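Local atomic coordinates of phosphoinositol-specific phospholipase C (Pseudomonas sp., PDB entry 5FYR), a protein that probably cleaves phosphoinositides at the phosphodiester bond in a calcium-dependent reaction, and here holds an inositol and a calcium ion in its probable active site. Residues A[22-27]-A[44-49]; A[135-140]-A[206-211]. All coordinates share one frame; numbering follows the deposited sequence.

Contact 1: residues A[22-27]-A[44-49]; sequences QVACHN and VRTLEL. With CA (calcium ion), chain F; INS (1,2,3,4,5,6-hexahydroxy-cyclohexane), chain E.
E48 reaches beneath the turn at H26 and N27, its carboxylate running alongside the H26 imidazole with the two planes only 12° apart. CG stands anti to the backbone N (chi1 -177°) and the chain continues extended, which carries both oxygens out past the end of strand 20-25, to N27 and the calcium ion. OE1 accepts the backbone N of N27 at 2.9 Å, met from above the carboxylate plane, and also pairs with R260. OE2 binds the calcium ion at 2.3 Å and receives a hydrogen bond from O3 of the inositol at 2.7 Å. N27 has its amide turned well out of the plane of that carboxylate and gives OD1 to the same ion at 2.4 Å, while its ND2 is held by E30. The shared calcium brings N27 OD1 and E48 OE2, neither of which carries a proton, close together; the inositol O2, a water, D50 and D119 also bind the metal.

Behind this site the strands run parallel. C25 N donates to T46 O at 3.0 Å, nearly straight at 170°, and the C25 sulfur, in a disulfide with C28, rests against the backbone of L47 and E48. The A24 methyl packs on T46 CG2. At the far end, T46 OG1 donates to Q22 OE1 at 2.9 Å, coming from above the amide plane, and a water joins OE1 to V23 O and R45 N. An alanine at Q22 would remove this amide, and the buried T46 hydroxyl would probably lose its acceptor and the water one of its three partners. Adjacent parallel strands that present calcium- and inositol-binding residues at or just beyond their C-terminal halves are consistent with the active site of a TIM-barrel, calcium-dependent phosphoinositide phospholipase C.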
loop_
_atom_site.group_PDB
_atom_site.type_symbol
_atom_site.label_atom_id
_atom_site.label_comp_id
_atom_site.label_asym_id
_atom_site.label_seq_id
_atom_site.Cartn_x
_atom_site.Cartn_y
_atom_site.Cartn_z
ATOM N N GLN A 22 11.762 4.546 -0.133
ATOM C CA GLN A 22 11.919 3.095 -0.255
ATOM C C GLN A 22 11.828 2.681 -1.719
ATOM O O GLN A 22 11.023 3.238 -2.540
ATOM C CB GLN A 22 10.760 2.362 0.420
ATOM C CG GLN A 22 10.497 2.732 1.833
ATOM C CD GLN A 22 9.472 1.837 2.455
ATOM O OE1 GLN A 22 9.512 0.589 2.257
ATOM N NE2 GLN A 22 8.589 2.416 3.269
ATOM N N VAL A 23 12.574 1.630 -2.022
ATOM C CA VAL A 23 12.314 0.798 -3.187
ATOM C C VAL A 23 11.152 -0.124 -2.834
ATOM O O VAL A 23 11.129 -0.783 -1.807
ATOM C CB VAL A 23 13.504 -0.076 -3.552
ATOM C CG1 VAL A 23 13.269 -0.938 -4.789
ATOM C CG2 VAL A 23 14.741 0.762 -3.822
ATOM N N ALA A 24 10.192 -0.166 -3.731
ATOM C CA ALA A 24 9.005 -1.008 -3.607
ATOM C C ALA A 24 8.974 -1.956 -4.804
ATOM O O ALA A 24 9.585 -1.707 -5.823
ATOM C CB ALA A 24 7.754 -0.131 -3.602
ATOM N N CYS A 25 8.238 -3.062 -4.657
ATOM C CA CYS A 25 8.015 -3.909 -5.799
ATOM C C CYS A 25 6.878 -3.413 -6.688
ATOM O O CYS A 25 5.984 -2.637 -6.237
ATOM C CB CYS A 25 7.740 -5.344 -5.374
ATOM S SG CYS A 25 6.020 -5.737 -5.164
ATOM N N HIS A 26 6.890 -3.849 -7.940
ATOM C CA HIS A 26 5.746 -3.685 -8.799
ATOM C C HIS A 26 5.287 -5.101 -9.231
ATOM O O HIS A 26 6.008 -5.834 -9.928
ATOM C CB HIS A 26 6.131 -2.860 -10.018
ATOM C CG HIS A 26 4.991 -2.564 -10.953
ATOM N ND1 HIS A 26 5.155 -1.768 -12.061
ATOM C CD2 HIS A 26 3.665 -2.870 -10.914
ATOM C CE1 HIS A 26 4.011 -1.680 -12.722
ATOM N NE2 HIS A 26 3.093 -2.333 -12.042
ATOM N N ASN A 27 4.090 -5.481 -8.773
ATOM C CA ASN A 27 3.486 -6.744 -9.156
ATOM C C ASN A 27 4.325 -7.946 -8.761
ATOM O O ASN A 27 4.349 -8.975 -9.435
ATOM C CB ASN A 27 3.130 -6.810 -10.609
ATOM C CG ASN A 27 1.925 -5.994 -11.007
ATOM O OD1 ASN A 27 1.307 -5.276 -10.239
ATOM N ND2 ASN A 27 1.558 -6.162 -12.232
ATOM N N VAL A 44 13.034 -5.869 0.149
ATOM C CA VAL A 44 12.230 -4.640 0.288
ATOM C C VAL A 44 11.189 -4.822 1.382
ATOM O O VAL A 44 10.997 -5.922 1.866
ATOM C CB VAL A 44 11.541 -4.223 -1.022
ATOM C CG1 VAL A 44 12.589 -3.823 -2.093
ATOM C CG2 VAL A 44 10.603 -5.306 -1.501
ATOM N N ARG A 45 10.554 -3.728 1.785
ATOM C CA ARG A 45 9.488 -3.726 2.800
ATOM C C ARG A 45 8.162 -3.209 2.249
ATOM O O ARG A 45 7.241 -3.017 3.029
ATOM C CB ARG A 45 9.907 -2.914 4.041
ATOM C CG ARG A 45 11.050 -3.530 4.828
ATOM C CD ARG A 45 10.641 -4.689 5.737
ATOM N NE ARG A 45 11.787 -5.423 6.311
ATOM C CZ ARG A 45 12.399 -6.410 5.678
ATOM N NH1 ARG A 45 12.014 -6.807 4.453
ATOM N NH2 ARG A 45 13.412 -7.022 6.244
ATOM N N THR A 46 8.041 -3.024 0.931
ATOM C CA THR A 46 6.787 -2.577 0.299
ATOM C C THR A 46 6.511 -3.475 -0.872
ATOM O O THR A 46 7.338 -3.594 -1.796
ATOM C CB THR A 46 6.870 -1.100 -0.124
ATOM O OG1 THR A 46 7.074 -0.283 1.044
ATOM C CG2 THR A 46 5.603 -0.670 -0.822
ATOM N N LEU A 47 5.341 -4.134 -0.833
ATOM C CA LEU A 47 4.935 -5.189 -1.762
ATOM C C LEU A 47 3.611 -4.777 -2.451
ATOM O O LEU A 47 3.073 -3.710 -2.187
ATOM C CB LEU A 47 4.789 -6.554 -1.018
ATOM C CG LEU A 47 6.114 -7.220 -0.476
ATOM C CD1 LEU A 47 6.729 -6.581 0.721
ATOM C CD2 LEU A 47 5.774 -8.630 -0.107
ATOM N N GLU A 48 3.161 -5.627 -3.359
ATOM C CA GLU A 48 1.950 -5.418 -4.115
ATOM C C GLU A 48 1.225 -6.735 -4.421
ATOM O O GLU A 48 1.858 -7.709 -4.772
ATOM C CB GLU A 48 2.284 -4.664 -5.419
ATOM C CG GLU A 48 1.054 -4.321 -6.272
ATOM C CD GLU A 48 1.371 -3.453 -7.497
ATOM O OE1 GLU A 48 2.576 -3.258 -7.827
ATOM O OE2 GLU A 48 0.395 -3.009 -8.173
ATOM N N LEU A 49 -0.108 -6.695 -4.345
ATOM C CA LEU A 49 -0.995 -7.781 -4.707
ATOM C C LEU A 49 -2.098 -7.209 -5.569
ATOM O O LEU A 49 -2.776 -6.263 -5.159
ATOM C CB LEU A 49 -1.591 -8.420 -3.451
ATOM C CG LEU A 49 -0.626 -9.210 -2.626
ATOM C CD1 LEU A 49 -1.125 -9.446 -1.217
ATOM C CD2 LEU A 49 -0.219 -10.537 -3.284
HETATM CA CA CA F . -0.736 -4.050 -9.900
HETATM C C1 INS E . -1.112 -0.281 -12.187
HETATM C C2 INS E . 0.128 -0.739 -11.416
HETATM C C3 INS E . 0.315 -0.103 -10.090
HETATM C C4 INS E . -0.925 0.153 -9.328
HETATM C C5 INS E . -2.138 0.547 -10.065
HETATM C C6 INS E . -2.348 -0.091 -11.368
HETATM O O1 INS E . -1.323 -1.289 -13.173
HETATM O O2 INS E . -0.063 -2.152 -11.212
HETATM O O3 INS E . 1.357 -0.718 -9.336
HETATM O O4 INS E . -0.665 0.848 -8.138
HETATM O O5 INS E . -3.314 0.769 -9.292
HETATM O O6 INS E . -3.464 0.322 -12.077
HETATM O O HOH W 1 7.044 0.026 4.277
HETATM O O HOH W 2 11.191 -1.138 0.937
HETATM O O HOH W 3 4.496 -1.553 -4.283
HETATM O O HOH W 4 -1.327 -4.144 -12.307
#

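Contact 2: residues A[135-140]-A[206-211]; sequences DFDELV and KAKVFI. With PO4 (phosphate ion), chain G.
D137 meets the bend at A207 and K208 with its carboxylate, OD2 accepting a weak hydrogen bond from K208 N at 3.3 Å. The same oxygen sits 3.5 Å from A207 CA, and a water that donates to both D137 OD2 and K206 O closes a second, indirect link. K208 crosses D137 obliquely: its CB lies 3.7 Å from D137 OD1. With CG anti to the carbonyl carbon (chi1 -58°) and a further bend at chi2, the lysine passes its aliphatic part by the carboxylate, and NZ stays 6.8 Å from D137 OD2, too distant for a salt bridge.

One helical turn on, V140 CG2 packs against K208 CB at 3.7 Å, the two side chains sliding past each other in opposite directions. V209 CG2 touches F136 CE2 at 3.9 Å, the side chains crossing at about a right angle.

The second shell fixes these groups. Y199 OH is hydrogen-bonded to D137 OD1 and V209 N, and R203 forms a salt bridge with D137 OD2, so Y199 and R203 of helix 193-203 both grip the buried carboxylate and probably stabilise its negative charge. The F136 ring meets F51 with the planes nearly parallel and W66 edge-to-face, whereas V140 and V209 both rest on L186 of strand 184-189. At the exposed margin K206 NZ binds a phosphate ion, probably from the crystallisation liquor, which R203 also contacts. The arrangement is consistent with an outer helix of a TIM-type barrel packed on the loop leading into strand 210-211, a short parallel neighbour of strand 184-189.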
loop_
_atom_site.group_PDB
_atom_site.type_symbol
_atom_site.label_atom_id
_atom_site.label_comp_id
_atom_site.label_asym_id
_atom_site.label_seq_id
_atom_site.Cartn_x
_atom_site.Cartn_y
_atom_site.Cartn_z
ATOM N N ASP A 135 -16.583 -6.771 4.265
ATOM C CA ASP A 135 -16.009 -8.107 4.153
ATOM C C ASP A 135 -14.493 -8.094 3.961
ATOM O O ASP A 135 -13.763 -8.928 4.505
ATOM C CB ASP A 135 -16.637 -8.884 3.006
ATOM C CG ASP A 135 -18.113 -9.154 3.234
ATOM O OD1 ASP A 135 -18.434 -9.831 4.240
ATOM O OD2 ASP A 135 -18.953 -8.630 2.463
ATOM N N PHE A 136 -14.042 -7.115 3.197
ATOM C CA PHE A 136 -12.627 -6.909 2.980
ATOM C C PHE A 136 -11.882 -6.530 4.243
ATOM O O PHE A 136 -10.890 -7.140 4.577
ATOM C CB PHE A 136 -12.466 -5.904 1.856
ATOM C CG PHE A 136 -11.067 -5.718 1.379
ATOM C CD1 PHE A 136 -10.455 -6.682 0.597
ATOM C CD2 PHE A 136 -10.406 -4.574 1.684
ATOM C CE1 PHE A 136 -9.190 -6.541 0.139
ATOM C CE2 PHE A 136 -9.129 -4.381 1.193
ATOM C CZ PHE A 136 -8.512 -5.393 0.444
ATOM N N ASP A 137 -12.407 -5.546 4.971
ATOM C CA ASP A 137 -11.822 -5.196 6.275
ATOM C C ASP A 137 -11.787 -6.403 7.223
ATOM O O ASP A 137 -10.833 -6.567 7.978
ATOM C CB ASP A 137 -12.585 -4.048 6.948
ATOM C CG ASP A 137 -12.108 -2.668 6.534
ATOM O OD1 ASP A 137 -11.250 -2.569 5.644
ATOM O OD2 ASP A 137 -12.596 -1.667 7.120
ATOM N N GLU A 138 -12.829 -7.218 7.194
ATOM C CA GLU A 138 -12.918 -8.329 8.117
ATOM C C GLU A 138 -11.848 -9.357 7.758
ATOM O O GLU A 138 -11.226 -9.899 8.626
ATOM C CB GLU A 138 -14.333 -8.932 8.145
ATOM C CG GLU A 138 -15.302 -8.079 8.939
ATOM C CD GLU A 138 -16.729 -8.588 9.022
ATOM O OE1 GLU A 138 -17.159 -9.421 8.189
ATOM O OE2 GLU A 138 -17.409 -8.099 9.958
ATOM N N LEU A 139 -11.608 -9.597 6.470
ATOM C CA LEU A 139 -10.537 -10.468 6.071
ATOM C C LEU A 139 -9.181 -9.976 6.518
ATOM O O LEU A 139 -8.395 -10.735 7.090
ATOM C CB LEU A 139 -10.522 -10.631 4.554
ATOM C CG LEU A 139 -9.277 -11.278 3.928
ATOM C CD1 LEU A 139 -9.059 -12.675 4.425
ATOM C CD2 LEU A 139 -9.378 -11.366 2.453
ATOM N N VAL A 140 -8.865 -8.727 6.207
ATOM C CA VAL A 140 -7.529 -8.255 6.538
ATOM C C VAL A 140 -7.274 -8.167 8.054
ATOM O O VAL A 140 -6.204 -8.435 8.511
ATOM C CB VAL A 140 -7.176 -6.941 5.831
ATOM C CG1 VAL A 140 -7.283 -7.113 4.315
ATOM C CG2 VAL A 140 -7.941 -5.722 6.343
ATOM N N LYS A 206 -13.495 3.477 10.758
ATOM C CA LYS A 206 -13.171 2.104 11.057
ATOM C C LYS A 206 -12.272 1.433 10.044
ATOM O O LYS A 206 -11.823 0.307 10.302
ATOM C CB LYS A 206 -14.439 1.240 11.206
ATOM C CG LYS A 206 -15.397 1.706 12.293
ATOM C CD LYS A 206 -16.696 0.913 12.187
ATOM C CE LYS A 206 -17.473 1.282 10.928
ATOM N NZ LYS A 206 -18.945 1.370 11.150
ATOM N N ALA A 207 -11.995 2.114 8.916
ATOM C CA ALA A 207 -11.232 1.512 7.845
ATOM C C ALA A 207 -9.946 0.886 8.334
ATOM O O ALA A 207 -9.200 1.476 9.074
ATOM C CB ALA A 207 -10.895 2.524 6.761
ATOM N N LYS A 208 -9.687 -0.323 7.836
ATOM C CA LYS A 208 -8.410 -1.002 8.064
ATOM C C LYS A 208 -7.325 -0.652 7.075
ATOM O O LYS A 208 -6.178 -0.899 7.334
ATOM C CB LYS A 208 -8.566 -2.529 8.148
ATOM C CG LYS A 208 -9.511 -3.027 9.237
ATOM C CD LYS A 208 -9.022 -2.712 10.631
ATOM C CE LYS A 208 -9.949 -3.363 11.687
ATOM N NZ LYS A 208 -9.523 -2.852 13.013
ATOM N N VAL A 209 -7.718 -0.064 5.938
ATOM C CA VAL A 209 -6.837 0.159 4.803
ATOM C C VAL A 209 -6.827 1.676 4.454
ATOM O O VAL A 209 -7.870 2.359 4.521
ATOM C CB VAL A 209 -7.368 -0.642 3.612
ATOM C CG1 VAL A 209 -6.499 -0.515 2.426
ATOM C CG2 VAL A 209 -7.572 -2.154 3.949
ATOM N N PHE A 210 -5.649 2.184 4.117
ATOM C CA PHE A 210 -5.477 3.537 3.616
ATOM C C PHE A 210 -5.900 3.582 2.136
ATOM O O PHE A 210 -5.393 2.785 1.323
ATOM C CB PHE A 210 -3.970 3.924 3.649
ATOM C CG PHE A 210 -3.421 4.173 5.013
ATOM C CD1 PHE A 210 -2.948 3.123 5.785
ATOM C CD2 PHE A 210 -3.386 5.447 5.545
ATOM C CE1 PHE A 210 -2.476 3.362 7.059
ATOM C CE2 PHE A 210 -2.892 5.671 6.803
ATOM C CZ PHE A 210 -2.442 4.623 7.557
ATOM N N ILE A 211 -6.722 4.558 1.749
ATOM C CA ILE A 211 -6.995 4.768 0.325
ATOM C C ILE A 211 -5.915 5.652 -0.305
ATOM O O ILE A 211 -5.445 6.640 0.276
ATOM C CB ILE A 211 -8.404 5.345 0.045
ATOM C CG1 ILE A 211 -8.675 6.670 0.708
ATOM C CG2 ILE A 211 -9.447 4.272 0.432
ATOM C CD1 ILE A 211 -9.945 7.352 0.180
HETATM P P PO4 G . -19.089 -2.374 11.417
HETATM O O1 PO4 G . -19.909 -3.650 11.505
HETATM O O2 PO4 G . -17.608 -2.679 11.323
HETATM O O3 PO4 G . -19.448 -1.618 10.140
HETATM O O4 PO4 G . -19.448 -1.536 12.635
HETATM O O HOH W 5 -13.121 -2.161 9.927
#

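In the fold
From the N terminus, strand 20-25 comes first and strand 46-52 next; 16 residues without helix or strand separate segments 22-27 and 44-49, and contact 1 closes that loop. The chain then passes through helix 94-107 and strand 114-120 before helix 133-144, whose residues 135-140 open contact 2; this closes far downstream at 206-211, past strand 184-189 and helix 193-203. The two closures follow in series, neither enclosing nor crossing the other. Their centres lie 20 Å apart and their nearest atoms about 8 Å, yet both reach the sheet that holds 46-52, 114-120, 184-189 and 210-211. Contact 1 joins this sheet to the one containing strand 20-25, while contact 2 ties an outer helix to its far edge.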